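Local atomic coordinates of ethyl acetate hydrolase (PDB entry 5EFZ), a protein that hydrolyses ethyl acetate to ethanol and acetate, an esterase step in the bacterial breakdown of short-chain methyl ketones such as 2-butanone. Residues Leu63-Tyr68 / Ala154-Glu159; Val96-Asn101 / Ala270-Arg275. All blocks are in the same frame, centred on the assembly; numbering follows the deposited sequence.

How the contacts relate
Contacts 1 and 2 lie side by side close to the active site, their centres about 10 Å apart, and their segments alternate along the chain. The carbonyl of T66 joins them: it accepts a weak hydrogen bond from Q156 within contact 1 and, probably, one from Q98 of contact 2, with T66 O and Q98 NE2 2.9 Å apart. A second link probably runs from helix to helix, Q155 NE2 to W273 O, at 3.0 Å. The side chains of Q156 and Q98 are each about 8 Å from that of S151, the inferred nucleophile, between nearest atoms. An acetate ion, probably from the crystallisation liquor, is bound by S151, H334, M152 N and Y68 N.

Contact 1: residues Leu63-Tyr68 / Ala154-Glu159; sequences LVPTWY and AQQTYE. With ACT (acetate ion), chain O.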
ATOM      1  N   LEU A  63       9.773 -18.739 -23.644  1.00 16.93           N
ATOM      2  CA  LEU A  63       9.178 -17.427 -23.966  1.00 15.58           C
ATOM      3  C   LEU A  63       9.152 -16.598 -22.704  1.00 17.85           C
ATOM      4  O   LEU A  63       8.726 -17.086 -21.672  1.00 19.37           O
ATOM      5  CB  LEU A  63       7.771 -17.571 -24.507  1.00 16.27           C
ATOM      6  CG  LEU A  63       6.996 -16.256 -24.720  1.00 20.03           C
ATOM      7  CD1 LEU A  63       7.534 -15.558 -25.940  1.00 21.18           C
ATOM      8  CD2 LEU A  63       5.533 -16.597 -24.932  1.00 23.28           C
ATOM      9  N   VAL A  64       9.618 -15.349 -22.800  1.00 17.94           N
ATOM     10  CA  VAL A  64       9.662 -14.444 -21.660  1.00 16.41           C
ATOM     11  C   VAL A  64       8.894 -13.169 -22.034  1.00 15.09           C
ATOM     12  O   VAL A  64       9.416 -12.332 -22.775  1.00 19.32           O
ATOM     13  CB  VAL A  64      11.108 -14.094 -21.284  1.00 16.52           C
ATOM     14  CG1 VAL A  64      11.126 -13.225 -20.018  1.00 15.14           C
ATOM     15  CG2 VAL A  64      11.922 -15.411 -21.020  1.00 18.69           C
ATOM     16  N   PRO A  65       7.641 -13.035 -21.558  1.00 17.79           N
ATOM     17  CA  PRO A  65       6.901 -11.768 -21.745  1.00 19.46           C
ATOM     18  C   PRO A  65       7.445 -10.686 -20.834  1.00 18.30           C
ATOM     19  O   PRO A  65       8.164 -10.984 -19.895  1.00 18.22           O
ATOM     20  CB  PRO A  65       5.451 -12.111 -21.333  1.00 19.80           C
ATOM     21  CG  PRO A  65       5.403 -13.648 -21.296  1.00 21.74           C
ATOM     22  CD  PRO A  65       6.816 -14.048 -20.870  1.00 17.93           C
ATOM     23  N   THR A  66       7.132  -9.425 -21.120  1.00 16.27           N
ATOM     24  CA  THR A  66       7.677  -8.327 -20.309  1.00 15.08           C
ATOM     25  C   THR A  66       6.586  -7.776 -19.390  1.00 18.12           C
ATOM     26  O   THR A  66       5.376  -8.052 -19.577  1.00 16.04           O
ATOM     27  CB  THR A  66       8.247  -7.193 -21.214  1.00 16.94           C
ATOM     28  OG1 THR A  66       7.185  -6.662 -22.002  1.00 17.83           O
ATOM     29  CG2 THR A  66       9.338  -7.754 -22.210  1.00 16.26           C
ATOM     30  N   TRP A  67       7.011  -7.009 -18.389  1.00 17.00           N
ATOM     31  CA  TRP A  67       6.103  -6.583 -17.345  1.00 16.72           C
ATOM     32  C   TRP A  67       5.737  -5.114 -17.509  1.00 16.65           C
ATOM     33  O   TRP A  67       6.137  -4.459 -18.479  1.00 18.29           O
ATOM     34  CB  TRP A  67       6.721  -6.830 -15.956  1.00 18.33           C
ATOM     35  CG  TRP A  67       8.103  -6.256 -15.751  1.00 19.60           C
ATOM     36  CD1 TRP A  67       8.524  -4.968 -16.002  1.00 20.61           C
ATOM     37  CD2 TRP A  67       9.236  -6.950 -15.196  1.00 20.04           C
ATOM     38  NE1 TRP A  67       9.860  -4.828 -15.657  1.00 21.44           N
ATOM     39  CE2 TRP A  67      10.320  -6.029 -15.169  1.00 18.33           C
ATOM     40  CE3 TRP A  67       9.441  -8.258 -14.736  1.00 20.40           C
ATOM     41  CZ2 TRP A  67      11.587  -6.384 -14.682  1.00 22.08           C
ATOM     42  CZ3 TRP A  67      10.704  -8.614 -14.264  1.00 19.87           C
ATOM     43  CH2 TRP A  67      11.760  -7.680 -14.239  1.00 23.77           C
ATOM     44  N   TYR A  68       4.956  -4.613 -16.561  1.00 14.94           N
ATOM     45  CA  TYR A  68       4.480  -3.230 -16.613  1.00 16.18           C
ATOM     46  C   TYR A  68       5.647  -2.239 -16.633  1.00 17.34           C
ATOM     47  O   TYR A  68       6.488  -2.308 -15.761  1.00 16.16           O
ATOM     48  CB  TYR A  68       3.583  -2.930 -15.405  1.00 14.07           C
ATOM     49  CG  TYR A  68       3.194  -1.454 -15.352  1.00 15.61           C
ATOM     50  CD1 TYR A  68       2.123  -0.965 -16.104  1.00 17.04           C
ATOM     51  CD2 TYR A  68       3.903  -0.554 -14.546  1.00 14.68           C
ATOM     52  CE1 TYR A  68       1.770   0.396 -16.065  1.00 18.25           C
ATOM     53  CE2 TYR A  68       3.554   0.819 -14.502  1.00 15.13           C
ATOM     54  CZ  TYR A  68       2.492   1.267 -15.260  1.00 18.25           C
ATOM     55  OH  TYR A  68       2.174   2.600 -15.212  1.00 17.35           O
ATOM     56  N   ALA A 154       3.644 -12.575 -15.656  1.00 14.37           N
ATOM     57  CA  ALA A 154       2.944 -13.727 -15.078  1.00 16.16           C
ATOM     58  C   ALA A 154       1.498 -13.789 -15.583  1.00 15.54           C
ATOM     59  O   ALA A 154       0.948 -14.876 -15.845  1.00 15.68           O
ATOM     60  CB  ALA A 154       2.964 -13.655 -13.526  1.00 12.49           C
ATOM     61  N   GLN A 155       0.848 -12.637 -15.691  1.00 13.98           N
ATOM     62  CA  GLN A 155      -0.488 -12.628 -16.282  1.00 15.10           C
ATOM     63  C   GLN A 155      -0.492 -13.230 -17.677  1.00 16.90           C
ATOM     64  O   GLN A 155      -1.365 -14.039 -17.996  1.00 15.38           O
ATOM     65  CB  GLN A 155      -1.013 -11.199 -16.375  1.00 16.43           C
ATOM     66  CG  GLN A 155      -1.312 -10.551 -15.005  1.00 14.94           C
ATOM     67  CD  GLN A 155      -1.902  -9.155 -15.198  1.00 17.25           C
ATOM     68  OE1 GLN A 155      -1.337  -8.342 -15.932  1.00 18.19           O
ATOM     69  NE2 GLN A 155      -3.067  -8.901 -14.588  1.00 16.36           N
ATOM     70  N   GLN A 156       0.482 -12.841 -18.514  1.00 14.44           N
ATOM     71  CA  GLN A 156       0.597 -13.445 -19.842  1.00 15.27           C
ATOM     72  C   GLN A 156       0.943 -14.941 -19.782  1.00 15.99           C
ATOM     73  O   GLN A 156       0.517 -15.720 -20.633  1.00 15.91           O
ATOM     74  CB  GLN A 156       1.654 -12.709 -20.672  1.00 16.02           C
ATOM     75  CG  GLN A 156       1.214 -11.259 -21.034  1.00 19.76           C
ATOM     76  CD  GLN A 156       2.382 -10.413 -21.498  1.00 18.46           C
ATOM     77  OE1 GLN A 156       2.759 -10.447 -22.676  1.00 19.41           O
ATOM     78  NE2 GLN A 156       2.995  -9.682 -20.558  1.00 16.38           N
ATOM     79  N   THR A 157       1.748 -15.328 -18.796  1.00 14.13           N
ATOM     80  CA  THR A 157       2.090 -16.733 -18.602  1.00 14.64           C
ATOM     81  C   THR A 157       0.849 -17.592 -18.333  1.00 15.94           C
ATOM     82  O   THR A 157       0.669 -18.651 -18.955  1.00 17.49           O
ATOM     83  CB  THR A 157       3.127 -16.874 -17.454  1.00 17.28           C
ATOM     84  OG1 THR A 157       4.357 -16.241 -17.860  1.00 18.13           O
ATOM     85  CG2 THR A 157       3.414 -18.382 -17.103  1.00 14.20           C
ATOM     86  N   TYR A 158      -0.012 -17.157 -17.410  1.00 14.84           N
ATOM     87  CA  TYR A 158      -1.259 -17.866 -17.145  1.00 15.19           C
ATOM     88  C   TYR A 158      -2.146 -17.918 -18.380  1.00 16.88           C
ATOM     89  O   TYR A 158      -2.719 -18.959 -18.725  1.00 18.40           O
ATOM     90  CB  TYR A 158      -2.025 -17.194 -16.001  1.00 14.64           C
ATOM     91  CG  TYR A 158      -1.485 -17.547 -14.635  1.00 18.43           C
ATOM     92  CD1 TYR A 158      -1.418 -18.888 -14.212  1.00 20.09           C
ATOM     93  CD2 TYR A 158      -1.059 -16.557 -13.744  1.00 18.26           C
ATOM     94  CE1 TYR A 158      -0.946 -19.210 -12.914  1.00 21.34           C
ATOM     95  CE2 TYR A 158      -0.588 -16.886 -12.452  1.00 17.79           C
ATOM     96  CZ  TYR A 158      -0.541 -18.203 -12.059  1.00 22.20           C
ATOM     97  OH  TYR A 158      -0.058 -18.504 -10.784  1.00 20.74           O
ATOM     98  N   GLU A 159      -2.270 -16.783 -19.051  1.00 16.48           N
ATOM     99  CA  GLU A 159      -3.096 -16.765 -20.241  1.00 14.85           C
ATOM    100  C   GLU A 159      -2.576 -17.738 -21.313  1.00 19.45           C
ATOM    101  O   GLU A 159      -3.361 -18.453 -21.961  1.00 17.86           O
ATOM    102  CB  GLU A 159      -3.177 -15.338 -20.798  1.00 15.56           C
ATOM    103  CG  GLU A 159      -3.938 -15.230 -22.146  1.00 20.68           C
ATOM    104  CD  GLU A 159      -5.464 -15.421 -22.062  1.00 22.88           C
ATOM    105  OE1 GLU A 159      -6.077 -15.351 -20.958  1.00 22.89           O
ATOM    106  OE2 GLU A 159      -6.072 -15.656 -23.139  1.00 22.36           O
TER
HETATM  107  C   ACT O 409       4.833  -5.164 -13.072  1.00 27.32           C
HETATM  108  O   ACT O 409       4.235  -5.222 -11.960  1.00 26.49           O
HETATM  109  OXT ACT O 409       4.274  -5.730 -14.071  1.00 25.91           O
HETATM  110  CH3 ACT O 409       6.154  -4.481 -13.178  1.00 23.64           C
HETATM  111  O   HOH W   1       5.194  -9.127 -23.178  1.00 17.16           O
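Q156 reaches from its helix across the ring of P65 to the backbone of T66. Its CB rests 3.9 Å from both P65 CB and P65 CG; CG leaves anti to the carbonyl carbon (chi1 -68°), and the chain then runs extended alongside the proline ring. The amide carbon CD sits 3.5 Å from P65 CB. At the tip the two branches divide the work. NE2 gives T66 O a weak, bent hydrogen bond (3.0 Å, 134° at the hydrogen) and also serves M152 O, while OE1 accepts from Q131 NE2 and from a water 2.8 Å away that in turn takes the N-H of T66. With an alanine here, Q131 and the water are likely to lose their common acceptor, and T66 O and M152 O their amide donor. Further along, Y68 N donates a nearly straight bond of 2.8 Å to acetate OXT (161°), a position consistent with an oxyanion-hole donor, as in other alpha/beta hydrolases. P65 and T66, where strand 61-65 runs into its loop between strands 92-96 and 146-150 of the central sheet, pack on helix 152-163, which begins in the probable nucleophile elbow around S151, with helix 124-139 alongside.

Contact 2: residues Val96-Asn101 / Ala270-Arg275; sequences VNQIGN and AWKWQR
K272 NZ is gripped by three oxygens: I99 O at 2.8 Å, Q98 OE1 at 3.0 Å, and D127 OD2 in a salt bridge from helix 124-139. The backbone bond uses a lone pair of I99 O in the carbonyl plane, with a C=O...N angle of 143°. At Q98 OE1 the ammonium instead stands 28° out of the amide plane, with K272 CD and CE both 3.6 Å from that oxygen. The K272 chain stays extended until chi3 (-52°), where a single bend brings NZ to the loop. The loop, following strand 92-96 of the alpha/beta-hydrolase sheet, makes a type II beta turn from Q98 to N101, closed by N101 N to Q98 O at 3.1 Å. G100 occupies its third position, where a side chain would jam against the carbonyl of I99. Within the loop N101 ND2 donates to N97 OD1 at 2.9 Å. D127 also receives the N-H of I99, so one carboxylate holds both the turn and the lysine, and its negative charge probably favours a protonated K272 in this buried setting. The other branch of Q98, NE2, is taken up by T66 O, while M152 packs against both Q98 and K272.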
ATOM      1  N   VAL A  96       9.609 -11.147 -25.603  1.00 19.58           N
ATOM      2  CA  VAL A  96       8.691 -10.424 -26.475  1.00 19.83           C
ATOM      3  C   VAL A  96       8.091  -9.254 -25.721  1.00 18.75           C
ATOM      4  O   VAL A  96       7.453  -9.429 -24.676  1.00 18.73           O
ATOM      5  CB  VAL A  96       7.589 -11.342 -27.012  1.00 18.81           C
ATOM      6  CG1 VAL A  96       6.636 -10.560 -27.981  1.00 18.97           C
ATOM      7  CG2 VAL A  96       8.216 -12.605 -27.696  1.00 16.66           C
ATOM      8  N   ASN A  97       8.296  -8.066 -26.267  1.00 16.03           N
ATOM      9  CA  ASN A  97       7.783  -6.834 -25.654  1.00 16.46           C
ATOM     10  C   ASN A  97       6.268  -6.684 -25.788  1.00 17.28           C
ATOM     11  O   ASN A  97       5.698  -6.882 -26.875  1.00 17.72           O
ATOM     12  CB  ASN A  97       8.485  -5.628 -26.283  1.00 18.74           C
ATOM     13  CG  ASN A  97       9.946  -5.528 -25.854  1.00 19.28           C
ATOM     14  OD1 ASN A  97      10.245  -4.941 -24.808  1.00 19.06           O
ATOM     15  ND2 ASN A  97      10.866  -6.071 -26.680  1.00 18.42           N
ATOM     16  N   GLN A  98       5.624  -6.341 -24.683  1.00 15.14           N
ATOM     17  CA  GLN A  98       4.190  -6.071 -24.671  1.00 18.51           C
ATOM     18  C   GLN A  98       3.783  -5.088 -25.733  1.00 17.75           C
ATOM     19  O   GLN A  98       4.453  -4.064 -25.930  1.00 17.74           O
ATOM     20  CB  GLN A  98       3.774  -5.485 -23.322  1.00 18.15           C
ATOM     21  CG  GLN A  98       3.460  -6.502 -22.244  1.00 16.76           C
ATOM     22  CD  GLN A  98       2.814  -5.760 -21.059  1.00 18.23           C
ATOM     23  OE1 GLN A  98       1.911  -4.937 -21.248  1.00 18.92           O
ATOM     24  NE2 GLN A  98       3.323  -6.000 -19.860  1.00 15.80           N
ATOM     25  N   ILE A  99       2.661  -5.366 -26.384  1.00 18.70           N
ATOM     26  CA  ILE A  99       1.966  -4.339 -27.153  1.00 17.45           C
ATOM     27  C   ILE A  99       1.693  -3.174 -26.231  1.00 19.27           C
ATOM     28  O   ILE A  99       1.089  -3.349 -25.161  1.00 17.33           O
ATOM     29  CB  ILE A  99       0.643  -4.881 -27.734  1.00 16.70           C
ATOM     30  CG1 ILE A  99       0.953  -6.070 -28.674  1.00 17.48           C
ATOM     31  CG2 ILE A  99      -0.118  -3.771 -28.501  1.00 18.83           C
ATOM     32  CD1 ILE A  99      -0.294  -6.852 -29.093  1.00 21.83           C
ATOM     33  N   GLY A 100       2.102  -1.970 -26.626  1.00 18.45           N
ATOM     34  CA  GLY A 100       1.847  -0.817 -25.780  1.00 17.48           C
ATOM     35  C   GLY A 100       3.049  -0.371 -24.969  1.00 20.91           C
ATOM     36  O   GLY A 100       2.987   0.678 -24.315  1.00 20.30           O
ATOM     37  N   ASN A 101       4.147  -1.128 -24.999  1.00 19.32           N
ATOM     38  CA  ASN A 101       5.266  -0.801 -24.111  1.00 18.66           C
ATOM     39  C   ASN A 101       6.284   0.172 -24.701  1.00 20.51           C
ATOM     40  O   ASN A 101       7.318   0.436 -24.067  1.00 19.45           O
ATOM     41  CB  ASN A 101       5.996  -2.099 -23.660  1.00 13.38           C
ATOM     42  CG  ASN A 101       7.151  -2.511 -24.588  1.00 19.37           C
ATOM     43  OD1 ASN A 101       7.085  -2.383 -25.824  1.00 17.19           O
ATOM     44  ND2 ASN A 101       8.203  -3.060 -23.985  1.00 18.05           N
ATOM     45  N   ALA A 270      -1.269  -0.207 -17.998  1.00 14.49           N
ATOM     46  CA  ALA A 270      -2.095  -0.199 -16.803  1.00 13.96           C
ATOM     47  C   ALA A 270      -3.530  -0.721 -17.056  1.00 15.57           C
ATOM     48  O   ALA A 270      -4.063  -1.505 -16.248  1.00 15.68           O
ATOM     49  CB  ALA A 270      -2.141   1.251 -16.193  1.00 12.79           C
ATOM     50  N   TRP A 271      -4.166  -0.278 -18.142  1.00 15.24           N
ATOM     51  CA  TRP A 271      -5.532  -0.731 -18.465  1.00 15.11           C
ATOM     52  C   TRP A 271      -5.524  -2.249 -18.647  1.00 17.00           C
ATOM     53  O   TRP A 271      -6.431  -2.973 -18.217  1.00 15.78           O
ATOM     54  CB  TRP A 271      -6.044  -0.048 -19.757  1.00 15.90           C
ATOM     55  CG  TRP A 271      -7.511  -0.300 -20.090  1.00 17.78           C
ATOM     56  CD1 TRP A 271      -8.583   0.527 -19.801  1.00 23.82           C
ATOM     57  CD2 TRP A 271      -8.046  -1.411 -20.810  1.00 19.05           C
ATOM     58  NE1 TRP A 271      -9.747  -0.028 -20.290  1.00 22.80           N
ATOM     59  CE2 TRP A 271      -9.440  -1.217 -20.912  1.00 22.46           C
ATOM     60  CE3 TRP A 271      -7.475  -2.560 -21.384  1.00 19.01           C
ATOM     61  CZ2 TRP A 271     -10.276  -2.134 -21.542  1.00 24.15           C
ATOM     62  CZ3 TRP A 271      -8.311  -3.486 -22.006  1.00 20.86           C
ATOM     63  CH2 TRP A 271      -9.693  -3.261 -22.091  1.00 22.79           C
ATOM     64  N   LYS A 272      -4.478  -2.711 -19.314  1.00 15.66           N
ATOM     65  CA  LYS A 272      -4.334  -4.125 -19.642  1.00 17.64           C
ATOM     66  C   LYS A 272      -4.170  -4.934 -18.341  1.00 17.09           C
ATOM     67  O   LYS A 272      -4.819  -5.962 -18.129  1.00 17.50           O
ATOM     68  CB  LYS A 272      -3.125  -4.327 -20.553  1.00 14.86           C
ATOM     69  CG  LYS A 272      -2.925  -5.774 -21.011  1.00 15.79           C
ATOM     70  CD  LYS A 272      -1.559  -5.952 -21.710  1.00 17.31           C
ATOM     71  CE  LYS A 272      -1.306  -4.933 -22.830  1.00 20.33           C
ATOM     72  NZ  LYS A 272      -0.008  -5.349 -23.500  1.00 19.07           N
ATOM     73  N   TRP A 273      -3.239  -4.466 -17.519  1.00 14.25           N
ATOM     74  CA  TRP A 273      -2.938  -5.077 -16.224  1.00 17.14           C
ATOM     75  C   TRP A 273      -4.213  -5.202 -15.384  1.00 16.13           C
ATOM     76  O   TRP A 273      -4.487  -6.257 -14.797  1.00 15.66           O
ATOM     77  CB  TRP A 273      -1.862  -4.214 -15.531  1.00 16.83           C
ATOM     78  CG  TRP A 273      -1.557  -4.431 -14.057  1.00 18.93           C
ATOM     79  CD1 TRP A 273      -1.884  -5.498 -13.248  1.00 19.15           C
ATOM     80  CD2 TRP A 273      -0.852  -3.495 -13.227  1.00 17.29           C
ATOM     81  NE1 TRP A 273      -1.417  -5.257 -11.946  1.00 18.65           N
ATOM     82  CE2 TRP A 273      -0.780  -4.039 -11.925  1.00 19.47           C
ATOM     83  CE3 TRP A 273      -0.290  -2.237 -13.470  1.00 16.92           C
ATOM     84  CZ2 TRP A 273      -0.152  -3.358 -10.859  1.00 18.74           C
ATOM     85  CZ3 TRP A 273       0.326  -1.558 -12.406  1.00 20.10           C
ATOM     86  CH2 TRP A 273       0.390  -2.128 -11.125  1.00 19.47           C
ATOM     87  N   GLN A 274      -4.999  -4.128 -15.318  1.00 17.25           N
ATOM     88  CA  GLN A 274      -6.239  -4.153 -14.532  1.00 15.06           C
ATOM     89  C   GLN A 274      -7.194  -5.291 -14.886  1.00 17.40           C
ATOM     90  O   GLN A 274      -7.992  -5.733 -14.058  1.00 17.89           O
ATOM     91  CB  GLN A 274      -7.006  -2.838 -14.734  1.00 16.68           C
ATOM     92  CG  GLN A 274      -6.435  -1.672 -13.955  1.00 17.30           C
ATOM     93  CD  GLN A 274      -7.283  -0.423 -14.118  1.00 20.50           C
ATOM     94  OE1 GLN A 274      -7.640  -0.048 -15.246  1.00 21.16           O
ATOM     95  NE2 GLN A 274      -7.635   0.225 -12.993  1.00 17.00           N
ATOM     96  N   ARG A 275      -7.150  -5.713 -16.141  1.00 15.59           N
ATOM     97  CA  ARG A 275      -8.185  -6.616 -16.671  1.00 15.90           C
ATOM     98  C   ARG A 275      -7.710  -8.026 -16.976  1.00 17.72           C
ATOM     99  O   ARG A 275      -8.483  -8.824 -17.506  1.00 18.95           O
ATOM    100  CB  ARG A 275      -8.791  -5.982 -17.920  1.00 16.69           C
ATOM    101  CG  ARG A 275      -9.802  -4.878 -17.551  1.00 20.34           C
ATOM    102  CD  ARG A 275      -9.983  -3.858 -18.643  1.00 20.68           C
ATOM    103  NE  ARG A 275     -10.823  -2.756 -18.146  1.00 20.46           N
ATOM    104  CZ  ARG A 275     -10.346  -1.715 -17.460  1.00 21.90           C
ATOM    105  NH1 ARG A 275      -9.042  -1.609 -17.205  1.00 21.98           N
ATOM    106  NH2 ARG A 275     -11.175  -0.786 -17.014  1.00 24.83           N
TER